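Local coordinates for uncharacterized protein (Sinorhizobium meliloti, PDB 4HUJ) that is of uncharacterised function but probably binds a dinucleotide cofactor such as NADP and may act as an oxidoreductase, at residues D161-G173 with Q206-D220. Numbering follows the deposited sequence.
Sequences DKGTGSRVLFLSG and QQFGRPLVALNLLKD
Gly-165 passes close to the C-terminal strand, its CA 3.2 Å from Lys-219 O, and a side chain on this residue would run into Leu-218 CB. Ser-166 then pairs with Lys-219 in antiparallel, hydrogen-bonded fashion, its N giving to Lys-219 O at 3.0 Å and its O receiving Lys-219 N. Arg-167 and Leu-218 form the next, non-hydrogen-bonded pair. Residues 218-219 thus add a short antiparallel strand to the mixed sheet, where 166-173 also pairs with 143-147 (antiparallel) and 192-195 (parallel). Bends at chi2 (61°) and chi3 bring the Arg-167 guanidinium between Leu-218 CD2 on one face and Asn-216 CB on the other, and NH1 makes a weak bond to Leu-217 O. That carbonyl also accepts Val-168 N at 2.9 Å, while a water bridges Val-168 O, Leu-215 O and Leu-217 N. Farther along, where the partner is loop, the Phe-170 ring is sandwiched: Leu-212 CD1 sits 3.6 Å from its centroid, 3° off the normal, a CH-pi contact, and Val-168 CG1 covers the opposite face, with Leu-217 CD1 at the rim. Without this ring, as with an alanine here, Leu-212 CD1 would probably lose its CH-pi partner and a gap would open beside Leu-217. Ser-172 OG donates to Gln-206 OE1 at 2.7 Å from above the amide plane, and Gln-206 NE2 reaches Lys-146 O. Backbone polarity, with Leu-217 O taking two N-H donors, therefore fixes the chain end, whereas apolar cover and a buried amide hold the turns before it.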
ATOM      1  N   ASP A 161     -13.861   7.985   8.893  1.00 26.97           N
ATOM      2  CA  ASP A 161     -15.287   8.115   9.223  1.00 29.34           C
ATOM      3  C   ASP A 161     -15.696   9.585   9.328  1.00 30.50           C
ATOM      4  O   ASP A 161     -15.250  10.293  10.236  1.00 31.01           O
ATOM      5  CB  ASP A 161     -15.614   7.375  10.530  1.00 29.93           C
ATOM      6  CG  ASP A 161     -17.111   7.361  10.851  1.00 31.50           C
ATOM      7  OD1 ASP A 161     -17.941   7.510   9.924  1.00 33.64           O
ATOM      8  OD2 ASP A 161     -17.460   7.193  12.040  1.00 33.62           O
ATOM      9  N   LYS A 162     -16.540  10.037   8.398  1.00 31.66           N
ATOM     10  CA  LYS A 162     -16.975  11.436   8.364  1.00 32.68           C
ATOM     11  C   LYS A 162     -18.464  11.605   8.663  1.00 33.08           C
ATOM     12  O   LYS A 162     -19.168  12.357   7.973  1.00 33.85           O
ATOM     13  CB  LYS A 162     -16.615  12.096   7.030  1.00 32.80           C
ATOM     14  CG  LYS A 162     -15.131  12.120   6.740  1.00 33.65           C
ATOM     15  CD  LYS A 162     -14.660  13.530   6.411  1.00 35.78           C
ATOM     16  CE  LYS A 162     -13.222  13.537   5.910  1.00 36.86           C
ATOM     17  NZ  LYS A 162     -12.332  12.579   6.638  1.00 37.29           N
ATOM     18  N   GLY A 163     -18.933  10.902   9.693  1.00 33.16           N
ATOM     19  CA  GLY A 163     -20.322  10.987  10.132  1.00 32.86           C
ATOM     20  C   GLY A 163     -21.296  10.341   9.170  1.00 32.38           C
ATOM     21  O   GLY A 163     -21.927   9.339   9.501  1.00 32.76           O
ATOM     22  N   THR A 164     -21.427  10.927   7.982  1.00 31.91           N
ATOM     23  CA  THR A 164     -22.306  10.396   6.944  1.00 31.18           C
ATOM     24  C   THR A 164     -21.456   9.817   5.811  1.00 29.87           C
ATOM     25  O   THR A 164     -21.532  10.264   4.663  1.00 30.34           O
ATOM     26  CB  THR A 164     -23.303  11.472   6.422  1.00 31.46           C
ATOM     27  OG1 THR A 164     -24.028  12.037   7.525  1.00 32.65           O
ATOM     28  CG2 THR A 164     -24.310  10.880   5.420  1.00 31.84           C
ATOM     29  N   GLY A 165     -20.629   8.832   6.150  1.00 28.29           N
ATOM     30  CA  GLY A 165     -19.870   8.098   5.144  1.00 25.60           C
ATOM     31  C   GLY A 165     -18.434   7.791   5.519  1.00 23.80           C
ATOM     32  O   GLY A 165     -17.828   8.477   6.350  1.00 23.77           O
ATOM     33  N   SER A 166     -17.895   6.753   4.892  1.00 21.76           N
ATOM     34  CA  SER A 166     -16.502   6.362   5.070  1.00 20.22           C
ATOM     35  C   SER A 166     -15.718   6.658   3.801  1.00 18.52           C
ATOM     36  O   SER A 166     -16.212   6.427   2.698  1.00 17.38           O
ATOM     37  CB  SER A 166     -16.398   4.876   5.412  1.00 20.79           C
ATOM     38  OG  SER A 166     -17.039   4.604   6.649  1.00 22.83           O
ATOM     39  N   ARG A 167     -14.501   7.164   3.978  1.00 16.53           N
ATOM     40  CA  ARG A 167     -13.608   7.489   2.866  1.00 15.23           C
ATOM     41  C   ARG A 167     -13.379   6.267   1.976  1.00 14.28           C
ATOM     42  O   ARG A 167     -13.072   5.180   2.464  1.00 14.15           O
ATOM     43  CB  ARG A 167     -12.277   8.033   3.401  1.00 14.85           C
ATOM     44  CG  ARG A 167     -11.275   8.498   2.332  1.00 14.67           C
ATOM     45  CD  ARG A 167     -11.845   9.640   1.476  1.00 13.81           C
ATOM     46  NE  ARG A 167     -12.055  10.874   2.244  1.00 15.03           N
ATOM     47  CZ  ARG A 167     -12.983  11.791   1.961  1.00 16.08           C
ATOM     48  NH1 ARG A 167     -13.820  11.624   0.941  1.00 14.75           N
ATOM     49  NH2 ARG A 167     -13.086  12.884   2.708  1.00 16.22           N
ATOM     50  N   VAL A 168     -13.517   6.462   0.665  1.00 13.33           N
ATOM     51  CA  VAL A 168     -13.411   5.367  -0.292  1.00 12.42           C
ATOM     52  C   VAL A 168     -11.971   5.124  -0.719  1.00 12.04           C
ATOM     53  O   VAL A 168     -11.255   6.062  -1.097  1.00 11.52           O
ATOM     54  CB  VAL A 168     -14.284   5.623  -1.549  1.00 12.34           C
ATOM     55  CG1 VAL A 168     -14.008   4.583  -2.646  1.00 12.04           C
ATOM     56  CG2 VAL A 168     -15.758   5.622  -1.170  1.00 12.51           C
ATOM     57  N   LEU A 169     -11.569   3.857  -0.652  1.00 11.22           N
ATOM     58  CA  LEU A 169     -10.315   3.402  -1.248  1.00 11.25           C
ATOM     59  C   LEU A 169     -10.621   2.375  -2.323  1.00 10.81           C
ATOM     60  O   LEU A 169     -11.089   1.268  -2.031  1.00 11.03           O
ATOM     61  CB  LEU A 169      -9.371   2.810  -0.193  1.00 11.41           C
ATOM     62  CG  LEU A 169      -8.561   3.804   0.643  1.00 11.73           C
ATOM     63  CD1 LEU A 169      -7.781   3.077   1.730  1.00 12.30           C
ATOM     64  CD2 LEU A 169      -7.613   4.633  -0.224  1.00 13.89           C
ATOM     65  N   PHE A 170     -10.377   2.749  -3.574  1.00 10.48           N
ATOM     66  CA  PHE A 170     -10.461   1.800  -4.681  1.00 10.40           C
ATOM     67  C   PHE A 170      -9.296   0.807  -4.649  1.00 10.41           C
ATOM     68  O   PHE A 170      -8.182   1.144  -4.240  1.00 11.34           O
ATOM     69  CB  PHE A 170     -10.505   2.538  -6.028  1.00 10.27           C
ATOM     70  CG  PHE A 170     -11.729   3.390  -6.208  1.00 10.36           C
ATOM     71  CD1 PHE A 170     -12.964   2.805  -6.486  1.00 10.60           C
ATOM     72  CD2 PHE A 170     -11.655   4.778  -6.077  1.00 11.56           C
ATOM     73  CE1 PHE A 170     -14.109   3.589  -6.644  1.00 11.44           C
ATOM     74  CE2 PHE A 170     -12.796   5.578  -6.233  1.00 11.89           C
ATOM     75  CZ  PHE A 170     -14.024   4.982  -6.524  1.00 12.34           C
ATOM     76  N   LEU A 171      -9.567  -0.430  -5.053  1.00 10.12           N
ATOM     77  CA  LEU A 171      -8.510  -1.436  -5.208  1.00 10.03           C
ATOM     78  C   LEU A 171      -8.794  -2.289  -6.431  1.00  9.76           C
ATOM     79  O   LEU A 171      -9.904  -2.275  -6.961  1.00  9.90           O
ATOM     80  CB  LEU A 171      -8.369  -2.319  -3.958  1.00 10.01           C
ATOM     81  CG  LEU A 171      -9.488  -3.333  -3.676  1.00  9.99           C
ATOM     82  CD1 LEU A 171      -8.927  -4.562  -2.990  1.00 13.29           C
ATOM     83  CD2 LEU A 171     -10.596  -2.701  -2.831  1.00 12.47           C
ATOM     84  N   SER A 172      -7.778  -3.015  -6.887  1.00  9.78           N
ATOM     85  CA  SER A 172      -7.913  -3.875  -8.048  1.00  9.84           C
ATOM     86  C   SER A 172      -6.774  -4.883  -8.045  1.00 10.33           C
ATOM     87  O   SER A 172      -5.814  -4.747  -7.285  1.00 10.12           O
ATOM     88  CB  SER A 172      -7.906  -3.063  -9.347  1.00 10.02           C
ATOM     89  OG  SER A 172      -6.792  -2.185  -9.403  1.00  9.80           O
ATOM     90  N   GLY A 173      -6.886  -5.893  -8.892  1.00 10.86           N
ATOM     91  CA  GLY A 173      -5.909  -6.976  -8.899  1.00 11.82           C
ATOM     92  C   GLY A 173      -6.478  -8.218  -9.552  1.00 12.78           C
ATOM     93  O   GLY A 173      -7.700  -8.398  -9.619  1.00 12.69           O
ATOM     94  N   GLN A 206      -7.887   3.755 -12.371  1.00 10.23           N
ATOM     95  CA  GLN A 206      -7.220   3.834 -11.070  1.00 10.07           C
ATOM     96  C   GLN A 206      -5.728   4.190 -11.158  1.00 10.09           C
ATOM     97  O   GLN A 206      -5.090   4.502 -10.146  1.00  9.83           O
ATOM     98  CB  GLN A 206      -7.391   2.515 -10.302  1.00 10.09           C
ATOM     99  CG  GLN A 206      -7.070   2.620  -8.810  1.00 10.28           C
ATOM    100  CD  GLN A 206      -6.948   1.259  -8.140  1.00 10.77           C
ATOM    101  OE1 GLN A 206      -7.568   0.278  -8.570  1.00 11.88           O
ATOM    102  NE2 GLN A 206      -6.143   1.194  -7.085  1.00 10.93           N
ATOM    103  N   GLN A 207      -5.156   4.117 -12.356  1.00 10.27           N
ATOM    104  CA  GLN A 207      -3.751   4.465 -12.514  1.00 10.30           C
ATOM    105  C   GLN A 207      -3.582   5.979 -12.480  1.00 10.53           C
ATOM    106  O   GLN A 207      -4.487   6.715 -12.867  1.00 10.04           O
ATOM    107  CB  GLN A 207      -3.210   3.893 -13.825  1.00 10.66           C
ATOM    108  CG  GLN A 207      -1.692   3.840 -13.884  1.00 12.40           C
ATOM    109  CD  GLN A 207      -1.196   3.065 -15.086  1.00 12.67           C
ATOM    110  OE1 GLN A 207      -1.038   3.615 -16.176  1.00 18.25           O
ATOM    111  NE2 GLN A 207      -0.948   1.785 -14.894  1.00 10.03           N
ATOM    112  N   PHE A 208      -2.422   6.440 -12.019  1.00 10.43           N
ATOM    113  CA  PHE A 208      -2.106   7.863 -12.023  1.00 10.86           C
ATOM    114  C   PHE A 208      -2.481   8.503 -13.364  1.00 11.12           C
ATOM    115  O   PHE A 208      -2.212   7.936 -14.431  1.00 11.16           O
ATOM    116  CB  PHE A 208      -0.618   8.088 -11.730  1.00 10.75           C
ATOM    117  CG  PHE A 208      -0.237   9.539 -11.647  1.00 10.97           C
ATOM    118  CD1 PHE A 208      -0.468  10.267 -10.477  1.00 11.62           C
ATOM    119  CD2 PHE A 208       0.334  10.184 -12.739  1.00 11.79           C
ATOM    120  CE1 PHE A 208      -0.126  11.618 -10.398  1.00 11.98           C
ATOM    121  CE2 PHE A 208       0.678  11.534 -12.672  1.00 11.97           C
ATOM    122  CZ  PHE A 208       0.449  12.252 -11.500  1.00 11.87           C
ATOM    123  N   GLY A 209      -3.132   9.659 -13.288  1.00 11.33           N
ATOM    124  CA  GLY A 209      -3.577  10.384 -14.482  1.00 11.86           C
ATOM    125  C   GLY A 209      -5.004  10.071 -14.894  1.00 11.84           C
ATOM    126  O   GLY A 209      -5.551  10.708 -15.808  1.00 12.44           O
ATOM    127  N   ARG A 210      -5.621   9.111 -14.213  1.00 11.36           N
ATOM    128  CA  ARG A 210      -6.963   8.640 -14.578  1.00 11.11           C
ATOM    129  C   ARG A 210      -8.017   9.111 -13.559  1.00 10.97           C
ATOM    130  O   ARG A 210      -7.657   9.566 -12.466  1.00 10.92           O
ATOM    131  CB  ARG A 210      -6.963   7.115 -14.748  1.00 10.71           C
ATOM    132  CG  ARG A 210      -5.938   6.575 -15.769  1.00 12.35           C
ATOM    133  CD  ARG A 210      -6.166   7.180 -17.140  1.00 16.38           C
ATOM    134  NE  ARG A 210      -5.409   6.475 -18.167  1.00 20.99           N
ATOM    135  CZ  ARG A 210      -5.656   6.557 -19.470  1.00 24.05           C
ATOM    136  NH1 ARG A 210      -6.642   7.327 -19.922  1.00 24.66           N
ATOM    137  NH2 ARG A 210      -4.913   5.868 -20.327  1.00 25.79           N
ATOM    138  N   PRO A 211      -9.321   9.007 -13.907  1.00 11.15           N
ATOM    139  CA  PRO A 211     -10.362   9.713 -13.146  1.00 11.25           C
ATOM    140  C   PRO A 211     -10.502   9.434 -11.645  1.00 11.42           C
ATOM    141  O   PRO A 211     -10.985  10.311 -10.916  1.00 11.26           O
ATOM    142  CB  PRO A 211     -11.650   9.333 -13.879  1.00 11.50           C
ATOM    143  CG  PRO A 211     -11.209   9.114 -15.288  1.00 11.80           C
ATOM    144  CD  PRO A 211      -9.867   8.436 -15.157  1.00 11.39           C
ATOM    145  N   LEU A 212     -10.119   8.246 -11.180  1.00 11.15           N
ATOM    146  CA  LEU A 212     -10.343   7.911  -9.767  1.00 11.68           C
ATOM    147  C   LEU A 212      -9.189   8.284  -8.847  1.00 12.04           C
ATOM    148  O   LEU A 212      -9.310   8.193  -7.621  1.00 13.21           O
ATOM    149  CB  LEU A 212     -10.726   6.438  -9.584  1.00 11.53           C
ATOM    150  CG  LEU A 212     -12.013   6.000 -10.284  1.00 11.47           C
ATOM    151  CD1 LEU A 212     -12.350   4.555  -9.929  1.00 11.60           C
ATOM    152  CD2 LEU A 212     -13.201   6.927  -9.983  1.00 11.23           C
ATOM    153  N   VAL A 213      -8.078   8.713  -9.431  1.00 12.26           N
ATOM    154  CA  VAL A 213      -6.928   9.158  -8.639  1.00 12.18           C
ATOM    155  C   VAL A 213      -7.176  10.573  -8.121  1.00 12.51           C
ATOM    156  O   VAL A 213      -7.598  11.457  -8.878  1.00 12.47           O
ATOM    157  CB  VAL A 213      -5.609   9.067  -9.439  1.00 12.27           C
ATOM    158  CG1 VAL A 213      -4.438   9.620  -8.634  1.00 12.71           C
ATOM    159  CG2 VAL A 213      -5.334   7.628  -9.826  1.00 12.32           C
ATOM    160  N   ALA A 214      -6.934  10.757  -6.823  1.00 12.95           N
ATOM    161  CA  ALA A 214      -7.076  12.040  -6.130  1.00 13.88           C
ATOM    162  C   ALA A 214      -8.529  12.493  -6.038  1.00 14.33           C
ATOM    163  O   ALA A 214      -8.817  13.687  -5.906  1.00 15.80           O
ATOM    164  CB  ALA A 214      -6.191  13.115  -6.772  1.00 14.38           C
ATOM    165  N   LEU A 215      -9.442  11.530  -6.104  1.00 13.96           N
ATOM    166  CA  LEU A 215     -10.863  11.816  -6.016  1.00 13.89           C
ATOM    167  C   LEU A 215     -11.347  11.416  -4.629  1.00 13.56           C
ATOM    168  O   LEU A 215     -11.251  10.246  -4.245  1.00 13.40           O
ATOM    169  CB  LEU A 215     -11.626  11.063  -7.113  1.00 13.69           C
ATOM    170  CG  LEU A 215     -13.139  11.278  -7.246  1.00 14.20           C
ATOM    171  CD1 LEU A 215     -13.455  12.690  -7.727  1.00 13.95           C
ATOM    172  CD2 LEU A 215     -13.709  10.251  -8.217  1.00 14.24           C
ATOM    173  N   ASN A 216     -11.836  12.397  -3.870  1.00 13.62           N
ATOM    174  CA  ASN A 216     -12.332  12.138  -2.522  1.00 14.11           C
ATOM    175  C   ASN A 216     -13.815  11.802  -2.522  1.00 13.92           C
ATOM    176  O   ASN A 216     -14.665  12.666  -2.786  1.00 13.54           O
ATOM    177  CB  ASN A 216     -12.068  13.333  -1.600  1.00 14.58           C
ATOM    178  CG  ASN A 216     -10.596  13.653  -1.456  1.00 16.78           C
ATOM    179  OD1 ASN A 216      -9.737  12.787  -1.615  1.00 17.82           O
ATOM    180  ND2 ASN A 216     -10.298  14.911  -1.134  1.00 18.87           N
ATOM    181  N   LEU A 217     -14.112  10.537  -2.238  1.00 13.51           N
ATOM    182  CA  LEU A 217     -15.484  10.061  -2.146  1.00 13.51           C
ATOM    183  C   LEU A 217     -15.765   9.403  -0.802  1.00 13.70           C
ATOM    184  O   LEU A 217     -14.846   8.939  -0.117  1.00 13.32           O
ATOM    185  CB  LEU A 217     -15.783   9.066  -3.271  1.00 13.49           C
ATOM    186  CG  LEU A 217     -15.516   9.494  -4.715  1.00 13.28           C
ATOM    187  CD1 LEU A 217     -15.786   8.313  -5.637  1.00 13.24           C
ATOM    188  CD2 LEU A 217     -16.373  10.701  -5.097  1.00 13.68           C
ATOM    189  N   LEU A 218     -17.048   9.366  -0.444  1.00 14.19           N
ATOM    190  CA  LEU A 218     -17.517   8.665   0.747  1.00 15.08           C
ATOM    191  C   LEU A 218     -18.542   7.612   0.362  1.00 15.49           C
ATOM    192  O   LEU A 218     -19.287   7.788  -0.607  1.00 15.60           O
ATOM    193  CB  LEU A 218     -18.181   9.643   1.725  1.00 15.14           C
ATOM    194  CG  LEU A 218     -17.361  10.816   2.256  1.00 15.68           C
ATOM    195  CD1 LEU A 218     -18.301  11.758   2.997  1.00 17.19           C
ATOM    196  CD2 LEU A 218     -16.232  10.334   3.167  1.00 16.11           C
ATOM    197  N   LYS A 219     -18.578   6.519   1.116  1.00 16.34           N
ATOM    198  CA  LYS A 219     -19.652   5.536   0.974  1.00 17.62           C
ATOM    199  C   LYS A 219     -20.557   5.708   2.183  1.00 18.61           C
ATOM    200  O   LYS A 219     -20.115   5.507   3.320  1.00 18.72           O
ATOM    201  CB  LYS A 219     -19.109   4.104   0.902  1.00 17.69           C
ATOM    202  CG  LYS A 219     -20.183   3.062   0.574  1.00 18.82           C
ATOM    203  CD  LYS A 219     -19.643   1.634   0.580  1.00 21.95           C
ATOM    204  CE  LYS A 219     -20.727   0.650   0.127  1.00 23.62           C
ATOM    205  NZ  LYS A 219     -20.263  -0.765   0.200  1.00 26.71           N
ATOM    206  N   ASP A 220     -21.804   6.110   1.943  1.00 19.38           N
ATOM    207  CA  ASP A 220     -22.732   6.394   3.040  1.00 20.79           C
ATOM    208  C   ASP A 220     -23.685   5.234   3.317  1.00 21.59           C
ATOM    209  O   ASP A 220     -24.266   5.152   4.408  1.00 22.94           O
ATOM    210  CB  ASP A 220     -23.501   7.706   2.808  1.00 20.74           C
ATOM    211  CG  ASP A 220     -24.364   7.685   1.546  1.00 21.74           C
ATOM    212  OD1 ASP A 220     -23.998   7.015   0.552  1.00 21.19           O
ATOM    213  OD2 ASP A 220     -25.415   8.367   1.547  1.00 22.22           O
TER
HETATM  214  O   HOH W   1     -12.048   8.579  -1.971  1.00 14.09           O